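D-glucosaminate-6-phosphate ammonia lyase (Salmonella typhimurium, PDB 7LCE) belongs to the selenocysteine synthase family of fold type I pyridoxal phosphate-dependent enzymes and carries a covalently attached pyridoxal phosphate. Local coordinates at residues A[282-286]-A[309-313]; A[300-306]-A[339-345]; A[279-283]-A[357-361]. All blocks are in the same frame, centred on the assembly; numbering follows the deposited sequence.

All three contacts lie on one side of the chain's centre, in the small C-terminal alpha/beta domain of this fold type I enzyme, apart from the large seven-stranded sheet. Along the chain, 279-283 and 282-286 overlap and are followed by 300-306, 309-313, 339-345 and 357-361. Contact 2 joins two strands of the antiparallel sheet 286-292, 300-306 and 340-343, and is nested inside the loop closed by contact 3, whose helices 270-282 and 352-365 pack together. Contact 1 lies where helix 270-282 turns into strand 286-292. Contact centres are about 10 Å (1 and 3), 12 Å (2 and 3) and 15 Å (1 and 2) apart, and shared apolar packing makes them one unit.

Contact 1: residues A[282-286]-A[309-313]; sequences AIHGL and SELGL. With CA (calcium ion), chain I.
Gly-285 and Leu-311 bring the two backbones together, their CA atoms 4.3 Å apart. Residues 282-286 form the connection between helix 270-282 and strand 286-292, built on a type II beta turn from Ile-283 to Leu-286 that is closed by the hydrogen bond from Leu-286 N to Ile-283 O. Gly-285 holds the turn's third position with a positive phi of 92°; its lack of a CB permits the close approach to Leu-311 CB and relieves crowding against the carbonyl O of His-284. The chain leaves the short helix 308-311 at Gly-312, again with positive phi. Asn-307 ties the two sides together from just before the helix: its backbone is hydrogen-bonded to Gly-285, and its OD1 accepts a bond from Glu-310 N.

His-284 and Glu-310 meet on the outer side. With CG anti to its own backbone N (chi1 -170°), the imidazole swings over to Glu-310, whose CB lies over one ring face, offset toward the rim, in a CH-pi contact 3.9 Å from the ring centroid. The two side chains cross at about a right angle, yet the ring and carboxylate planes are only 16° apart. Farther in, Leu-311 turns its CD1 toward His-284 O, while its side chain also packs on Val-306, Val-318 and Ala-364. The Glu-310 chain runs extended past Gly-285 and ends at a calcium ion, which it grips with both carboxylate oxygens, OE1 at 2.5 Å and OE2 at 2.7 Å. A water bound to the same calcium ion at 2.4 Å accepts a weak hydrogen bond from Gly-285 N.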
loop_
_atom_site.group_PDB
_atom_site.type_symbol
_atom_site.label_atom_id
_atom_site.label_comp_id
_atom_site.label_asym_id
_atom_site.label_seq_id
_atom_site.Cartn_x
_atom_site.Cartn_y
_atom_site.Cartn_z
ATOM N N ALA A 282 5.563 -75.339 4.946
ATOM C CA ALA A 282 6.356 -76.374 5.600
ATOM C C ALA A 282 7.142 -75.821 6.782
ATOM O O ALA A 282 7.442 -76.561 7.726
ATOM C CB ALA A 282 7.303 -77.028 4.595
ATOM N N ILE A 283 7.486 -74.533 6.742
ATOM C CA ILE A 283 8.203 -73.894 7.840
ATOM C C ILE A 283 7.286 -73.766 9.050
ATOM O O ILE A 283 6.131 -73.333 8.933
ATOM C CB ILE A 283 8.740 -72.523 7.402
ATOM C CG1 ILE A 283 9.743 -72.675 6.258
ATOM C CG2 ILE A 283 9.384 -71.796 8.567
ATOM C CD1 ILE A 283 9.788 -71.482 5.334
ATOM N N HIS A 284 7.799 -74.138 10.220
ATOM C CA HIS A 284 6.999 -74.099 11.437
ATOM C C HIS A 284 6.658 -72.662 11.806
ATOM O O HIS A 284 7.544 -71.806 11.905
ATOM C CB HIS A 284 7.757 -74.767 12.582
ATOM C CG HIS A 284 6.929 -74.990 13.808
ATOM N ND1 HIS A 284 5.757 -75.713 13.796
ATOM C CD2 HIS A 284 7.103 -74.575 15.086
ATOM C CE1 HIS A 284 5.246 -75.739 15.015
ATOM N NE2 HIS A 284 6.044 -75.055 15.816
ATOM N N GLY A 285 5.369 -72.400 12.026
ATOM C CA GLY A 285 4.897 -71.074 12.362
ATOM C C GLY A 285 4.467 -70.222 11.188
ATOM O O GLY A 285 3.950 -69.118 11.404
ATOM N N LEU A 286 4.691 -70.678 9.958
ATOM C CA LEU A 286 4.325 -69.946 8.754
ATOM C C LEU A 286 3.272 -70.706 7.960
ATOM O O LEU A 286 3.406 -71.916 7.748
ATOM C CB LEU A 286 5.554 -69.698 7.876
ATOM C CG LEU A 286 6.570 -68.697 8.418
ATOM C CD1 LEU A 286 7.662 -68.447 7.393
ATOM C CD2 LEU A 286 5.882 -67.402 8.812
ATOM N N SER A 309 2.854 -67.940 18.389
ATOM C CA SER A 309 3.039 -69.029 19.343
ATOM C C SER A 309 4.011 -70.075 18.807
ATOM O O SER A 309 4.914 -70.525 19.524
ATOM C CB SER A 309 1.688 -69.661 19.673
ATOM O OG SER A 309 1.836 -70.716 20.609
ATOM N N GLU A 310 3.851 -70.468 17.540
ATOM C CA GLU A 310 4.709 -71.503 16.970
ATOM C C GLU A 310 6.089 -70.954 16.623
ATOM O O GLU A 310 7.110 -71.502 17.053
ATOM C CB GLU A 310 4.060 -72.115 15.723
ATOM C CG GLU A 310 2.843 -72.996 15.978
ATOM C CD GLU A 310 2.113 -73.375 14.695
ATOM O OE1 GLU A 310 2.565 -72.962 13.605
ATOM O OE2 GLU A 310 1.092 -74.091 14.773
ATOM N N LEU A 311 6.137 -69.872 15.846
ATOM C CA LEU A 311 7.419 -69.358 15.375
ATOM C C LEU A 311 8.201 -68.693 16.499
ATOM O O LEU A 311 9.407 -68.923 16.642
ATOM C CB LEU A 311 7.197 -68.384 14.218
ATOM C CG LEU A 311 8.445 -67.894 13.487
ATOM C CD1 LEU A 311 9.013 -68.984 12.597
ATOM C CD2 LEU A 311 8.113 -66.673 12.664
ATOM N N GLY A 312 7.532 -67.888 17.321
ATOM C CA GLY A 312 8.194 -67.089 18.329
ATOM C C GLY A 312 8.305 -65.621 17.986
ATOM O O GLY A 312 8.796 -64.844 18.814
ATOM N N LEU A 313 7.867 -65.222 16.793
ATOM C CA LEU A 313 7.901 -63.839 16.347
ATOM C C LEU A 313 6.566 -63.488 15.708
ATOM O O LEU A 313 5.906 -64.341 15.107
ATOM C CB LEU A 313 9.025 -63.577 15.328
ATOM C CG LEU A 313 10.508 -63.609 15.704
ATOM C CD1 LEU A 313 10.992 -64.995 16.094
ATOM C CD2 LEU A 313 11.327 -63.068 14.545
HETATM CA CA CA I . 0.951 -74.251 12.116
HETATM O O HOH W 1 3.118 -74.677 11.201
#

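Contact 2: residues A[300-306]-A[339-345]; sequences WRIRVRV and GVFSLDP
Val-304 and Phe-341 form the centre of an antiparallel strand pair, 300-306 against 340-343, whose N-to-C directions differ by 155°. They are a hydrogen-bonded pair, with Val-304 N to Phe-341 O at 2.8 Å and Phe-341 N to Val-304 O at 2.9 Å. Ile-302 and Leu-343 repeat the pattern, and Val-306 N extends the ladder to Gly-339 O. Strand 300-306 is thus the middle strand of the domain's three-stranded sheet, since Arg-301, Arg-303 and Arg-305 bond through their backbones to strand 286-292.

The face carrying Ile-302, Val-304, Phe-341 and Leu-343 is densely packed. Phe-341 CG is set between the backbone N and the carbonyl carbon (chi1 69°), which brings the ring alongside Val-304, whose CB sits over one ring face 3.9 Å from the centroid. Val-306 CG2 meets the ring's edge at CE2, and Val-304 CG2 reaches Leu-343 CD1 at 3.6 Å. Helices 270-282 and 315-324 cover this layer through Val-276, Ile-280, Val-318 and Leu-322.

The other face, with Arg-303, Arg-305, Val-340 and Ser-342, is partly exposed and more loosely filled. Arg-305 runs alongside Val-340, Arg-305 NE 3.5 Å from Val-340 CG1, and its NH2 lies over one face of the Arg-303 guanidinium. Arg-303 NH2 is salt-bridged to Asp-289. The main salt bridges of Arg-301 and Asp-344 go to Asp-293 and Arg-346; Arg-301 NE to Asp-344 OD2, 3.5 Å, is a long, weak addition at the guanidinium edge, the planes 79° apart. The chemistry is two-sided: hydrocarbon joins sheet to helices, while opposite, acidic partners probably offset charge on Arg-301 and Arg-303, easing the latter's closeness to Arg-305.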
loop_
_atom_site.group_PDB
_atom_site.type_symbol
_atom_site.label_atom_id
_atom_site.label_comp_id
_atom_site.label_asym_id
_atom_site.label_seq_id
_atom_site.Cartn_x
_atom_site.Cartn_y
_atom_site.Cartn_z
ATOM N N TRP A 300 -2.252 -62.063 -8.604
ATOM C CA TRP A 300 -2.191 -63.074 -7.559
ATOM C C TRP A 300 -1.013 -62.776 -6.639
ATOM O O TRP A 300 0.058 -62.367 -7.102
ATOM C CB TRP A 300 -2.042 -64.465 -8.174
ATOM C CG TRP A 300 -3.110 -64.768 -9.178
ATOM C CD1 TRP A 300 -3.068 -64.508 -10.518
ATOM C CD2 TRP A 300 -4.379 -65.381 -8.929
ATOM N NE1 TRP A 300 -4.233 -64.919 -11.118
ATOM C CE2 TRP A 300 -5.054 -65.461 -10.165
ATOM C CE3 TRP A 300 -5.011 -65.871 -7.782
ATOM C CZ2 TRP A 300 -6.328 -66.012 -10.285
ATOM C CZ3 TRP A 300 -6.275 -66.419 -7.904
ATOM C CH2 TRP A 300 -6.920 -66.484 -9.146
ATOM N N ARG A 301 -1.212 -62.973 -5.337
ATOM C CA ARG A 301 -0.183 -62.686 -4.346
ATOM C C ARG A 301 -0.118 -63.820 -3.335
ATOM O O ARG A 301 -1.099 -64.538 -3.125
ATOM C CB ARG A 301 -0.454 -61.365 -3.610
ATOM C CG ARG A 301 -0.467 -60.131 -4.497
ATOM C CD ARG A 301 -0.792 -58.876 -3.696
ATOM N NE ARG A 301 -0.784 -57.675 -4.524
ATOM C CZ ARG A 301 -1.867 -57.118 -5.050
ATOM N NH1 ARG A 301 -3.071 -57.634 -4.864
ATOM N NH2 ARG A 301 -1.738 -56.012 -5.778
ATOM N N ILE A 302 1.048 -63.972 -2.709
ATOM C CA ILE A 302 1.285 -65.021 -1.720
ATOM C C ILE A 302 1.116 -64.394 -0.343
ATOM O O ILE A 302 2.011 -63.709 0.161
ATOM C CB ILE A 302 2.663 -65.671 -1.875
ATOM C CG1 ILE A 302 2.830 -66.284 -3.266
ATOM C CG2 ILE A 302 2.878 -66.730 -0.801
ATOM C CD1 ILE A 302 4.255 -66.693 -3.570
ATOM N N ARG A 303 -0.041 -64.630 0.263
ATOM C CA ARG A 303 -0.314 -64.152 1.609
ATOM C C ARG A 303 0.328 -65.093 2.619
ATOM O O ARG A 303 0.066 -66.298 2.611
ATOM C CB ARG A 303 -1.822 -64.058 1.833
ATOM C CG ARG A 303 -2.230 -63.596 3.213
ATOM C CD ARG A 303 -3.740 -63.473 3.306
ATOM N NE ARG A 303 -4.409 -64.749 3.085
ATOM C CZ ARG A 303 -5.711 -64.884 2.880
ATOM N NH1 ARG A 303 -6.520 -63.837 2.865
ATOM N NH2 ARG A 303 -6.215 -66.100 2.691
ATOM N N VAL A 304 1.163 -64.538 3.496
ATOM C CA VAL A 304 1.904 -65.314 4.484
ATOM C C VAL A 304 1.403 -64.909 5.861
ATOM O O VAL A 304 1.490 -63.734 6.241
ATOM C CB VAL A 304 3.420 -65.091 4.368
ATOM C CG1 VAL A 304 4.161 -65.981 5.353
ATOM C CG2 VAL A 304 3.887 -65.358 2.949
ATOM N N ARG A 305 0.887 -65.880 6.606
ATOM C CA ARG A 305 0.371 -65.657 7.948
ATOM C C ARG A 305 1.337 -66.258 8.958
ATOM O O ARG A 305 1.789 -67.396 8.793
ATOM C CB ARG A 305 -1.024 -66.272 8.094
ATOM C CG ARG A 305 -1.704 -66.010 9.428
ATOM C CD ARG A 305 -3.176 -66.411 9.385
ATOM N NE ARG A 305 -3.934 -65.652 8.396
ATOM C CZ ARG A 305 -4.275 -66.104 7.196
ATOM N NH1 ARG A 305 -3.942 -67.320 6.795
ATOM N NH2 ARG A 305 -4.966 -65.317 6.377
ATOM N N VAL A 306 1.648 -65.493 10.001
ATOM C CA VAL A 306 2.631 -65.880 11.005
ATOM C C VAL A 306 1.897 -66.213 12.294
ATOM O O VAL A 306 1.008 -65.466 12.720
ATOM C CB VAL A 306 3.665 -64.765 11.233
ATOM C CG1 VAL A 306 4.796 -65.263 12.116
ATOM C CG2 VAL A 306 4.197 -64.260 9.905
ATOM N N GLY A 339 -1.238 -59.666 11.571
ATOM C CA GLY A 339 -0.403 -60.848 11.623
ATOM C C GLY A 339 -0.103 -61.485 10.288
ATOM O O GLY A 339 0.274 -62.661 10.248
ATOM N N VAL A 340 -0.263 -60.751 9.190
ATOM C CA VAL A 340 -0.042 -61.272 7.845
ATOM C C VAL A 340 0.818 -60.283 7.071
ATOM O O VAL A 340 0.656 -59.065 7.202
ATOM C CB VAL A 340 -1.368 -61.547 7.099
ATOM C CG1 VAL A 340 -2.150 -62.656 7.789
ATOM C CG2 VAL A 340 -2.208 -60.290 7.004
ATOM N N PHE A 341 1.751 -60.810 6.284
ATOM C CA PHE A 341 2.465 -60.032 5.283
ATOM C C PHE A 341 2.371 -60.752 3.946
ATOM O O PHE A 341 2.254 -61.978 3.891
ATOM C CB PHE A 341 3.938 -59.779 5.679
ATOM C CG PHE A 341 4.805 -61.009 5.662
ATOM C CD1 PHE A 341 5.467 -61.397 4.508
ATOM C CD2 PHE A 341 4.979 -61.759 6.812
ATOM C CE1 PHE A 341 6.268 -62.524 4.498
ATOM C CE2 PHE A 341 5.780 -62.886 6.808
ATOM C CZ PHE A 341 6.426 -63.267 5.650
ATOM N N SER A 342 2.394 -59.979 2.866
ATOM C CA SER A 342 2.192 -60.523 1.535
ATOM C C SER A 342 3.378 -60.209 0.633
ATOM O O SER A 342 4.140 -59.267 0.869
ATOM C CB SER A 342 0.906 -59.966 0.911
ATOM O OG SER A 342 0.715 -60.473 -0.397
ATOM N N LEU A 343 3.517 -61.017 -0.414
ATOM C CA LEU A 343 4.591 -60.892 -1.392
ATOM C C LEU A 343 3.969 -60.714 -2.767
ATOM O O LEU A 343 3.225 -61.585 -3.233
ATOM C CB LEU A 343 5.522 -62.110 -1.386
ATOM C CG LEU A 343 6.376 -62.525 -0.182
ATOM C CD1 LEU A 343 5.574 -62.774 1.076
ATOM C CD2 LEU A 343 7.163 -63.774 -0.545
ATOM N N ASP A 344 4.283 -59.597 -3.420
ATOM C CA ASP A 344 3.772 -59.318 -4.754
ATOM C C ASP A 344 4.783 -59.850 -5.761
ATOM O O ASP A 344 5.894 -59.306 -5.851
ATOM C CB ASP A 344 3.554 -57.824 -4.945
ATOM C CG ASP A 344 2.678 -57.507 -6.140
ATOM O OD1 ASP A 344 2.626 -58.327 -7.080
ATOM O OD2 ASP A 344 2.043 -56.431 -6.139
ATOM N N PRO A 345 4.455 -60.891 -6.531
ATOM C CA PRO A 345 5.463 -61.515 -7.402
ATOM C C PRO A 345 5.812 -60.701 -8.635
ATOM O O PRO A 345 6.740 -61.085 -9.359
ATOM C CB PRO A 345 4.803 -62.841 -7.793
ATOM C CG PRO A 345 3.340 -62.522 -7.774
ATOM C CD PRO A 345 3.145 -61.556 -6.634
#

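Contact 3: residues A[279-283]-A[357-361]; sequences AISAI and VARLR
Val-357 of helix 352-365 fits against the last turn of helix 270-282 and the residue that follows it, touching Ala-279, Ile-280 and Ile-283. The contact is a helix-helix packing made almost wholly of apolar groups. Val-357 uses its two methyls separately: CG1, anti to the backbone N (chi1 -173°), meets Ala-279 CB at 3.9 Å, and CG2 meets Ile-280 CG1 at 4.1 Å. Ile-283 CD1 points toward Val-357 CG1, 4.2 Å away, and touches Leu-360 CB and the aliphatic base of Arg-361 at CB. One turn on, Leu-360 CD1 lies against the Ile-280 side chain, 3.9 Å from its CD1 and 4.0 Å from its CG2, the two side chains crossing at a slant.

A second kind of contact sets a methyl against backbone. Ile-283 CD1 also lies near Val-357 O and Arg-361 N, atoms already joined to each other by a helical hydrogen bond of 2.8 Å.

Both helices lie over the antiparallel sheet. Ile-280 rests on Leu-286, Ala-288 and Val-304, whereas Leu-360 reaches Leu-286 and Phe-341 and, on helix 315-324, Val-318 and Leu-322.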
loop_
_atom_site.group_PDB
_atom_site.type_symbol
_atom_site.label_atom_id
_atom_site.label_comp_id
_atom_site.label_asym_id
_atom_site.label_seq_id
_atom_site.Cartn_x
_atom_site.Cartn_y
_atom_site.Cartn_z
ATOM N N ALA A 279 6.029 -74.329 0.169
ATOM C CA ALA A 279 7.339 -74.352 0.813
ATOM C C ALA A 279 7.342 -73.527 2.093
ATOM O O ALA A 279 7.925 -73.938 3.103
ATOM C CB ALA A 279 8.406 -73.843 -0.155
ATOM N N ILE A 280 6.696 -72.361 2.070
ATOM C CA ILE A 280 6.612 -71.537 3.271
ATOM C C ILE A 280 5.760 -72.222 4.334
ATOM O O ILE A 280 6.047 -72.128 5.535
ATOM C CB ILE A 280 6.079 -70.135 2.920
ATOM C CG1 ILE A 280 6.985 -69.466 1.883
ATOM C CG2 ILE A 280 5.970 -69.267 4.165
ATOM C CD1 ILE A 280 6.412 -68.192 1.297
ATOM N N SER A 281 4.704 -72.928 3.917
ATOM C CA SER A 281 3.837 -73.604 4.879
ATOM C C SER A 281 4.553 -74.747 5.587
ATOM O O SER A 281 4.176 -75.112 6.708
ATOM C CB SER A 281 2.581 -74.115 4.176
ATOM O OG SER A 281 1.929 -73.063 3.488
ATOM N N ALA A 282 5.563 -75.339 4.946
ATOM C CA ALA A 282 6.356 -76.374 5.600
ATOM C C ALA A 282 7.142 -75.821 6.782
ATOM O O ALA A 282 7.442 -76.561 7.726
ATOM C CB ALA A 282 7.303 -77.028 4.595
ATOM N N ILE A 283 7.486 -74.533 6.742
ATOM C CA ILE A 283 8.203 -73.894 7.840
ATOM C C ILE A 283 7.286 -73.766 9.050
ATOM O O ILE A 283 6.131 -73.333 8.933
ATOM C CB ILE A 283 8.740 -72.523 7.402
ATOM C CG1 ILE A 283 9.743 -72.675 6.258
ATOM C CG2 ILE A 283 9.384 -71.796 8.567
ATOM C CD1 ILE A 283 9.788 -71.482 5.334
ATOM N N VAL A 357 12.208 -67.757 0.513
ATOM C CA VAL A 357 11.888 -68.911 1.346
ATOM C C VAL A 357 13.083 -69.286 2.214
ATOM O O VAL A 357 12.925 -69.666 3.381
ATOM C CB VAL A 357 11.432 -70.092 0.471
ATOM C CG1 VAL A 357 10.947 -71.235 1.341
ATOM C CG2 VAL A 357 10.338 -69.652 -0.488
ATOM N N ALA A 358 14.294 -69.177 1.663
ATOM C CA ALA A 358 15.489 -69.493 2.438
ATOM C C ALA A 358 15.661 -68.528 3.605
ATOM O O ALA A 358 15.985 -68.948 4.723
ATOM C CB ALA A 358 16.721 -69.472 1.536
ATOM N N ARG A 359 15.453 -67.231 3.368
ATOM C CA ARG A 359 15.555 -66.269 4.461
ATOM C C ARG A 359 14.461 -66.506 5.494
ATOM O O ARG A 359 14.699 -66.379 6.700
ATOM C CB ARG A 359 15.476 -64.842 3.924
ATOM C CG ARG A 359 15.566 -63.769 5.000
ATOM C CD ARG A 359 16.996 -63.639 5.512
ATOM N NE ARG A 359 17.127 -62.636 6.563
ATOM C CZ ARG A 359 17.310 -62.916 7.846
ATOM N NH1 ARG A 359 17.416 -64.164 8.270
ATOM N NH2 ARG A 359 17.400 -61.920 8.721
ATOM N N LEU A 360 13.256 -66.862 5.038
ATOM C CA LEU A 360 12.185 -67.197 5.969
ATOM C C LEU A 360 12.547 -68.429 6.784
ATOM O O LEU A 360 12.270 -68.494 7.987
ATOM C CB LEU A 360 10.874 -67.420 5.218
ATOM C CG LEU A 360 10.147 -66.185 4.687
ATOM C CD1 LEU A 360 8.928 -66.603 3.879
ATOM C CD2 LEU A 360 9.750 -65.268 5.832
ATOM N N ARG A 361 13.172 -69.416 6.142
ATOM C CA ARG A 361 13.605 -70.603 6.868
ATOM C C ARG A 361 14.707 -70.260 7.865
ATOM O O ARG A 361 14.701 -70.756 8.998
ATOM C CB ARG A 361 14.088 -71.665 5.880
ATOM C CG ARG A 361 14.224 -73.056 6.471
ATOM C CD ARG A 361 14.585 -74.081 5.404
ATOM N NE ARG A 361 13.592 -74.180 4.342
ATOM C CZ ARG A 361 13.786 -73.758 3.099
ATOM N NH1 ARG A 361 14.915 -73.169 2.738
ATOM N NH2 ARG A 361 12.824 -73.934 2.196
#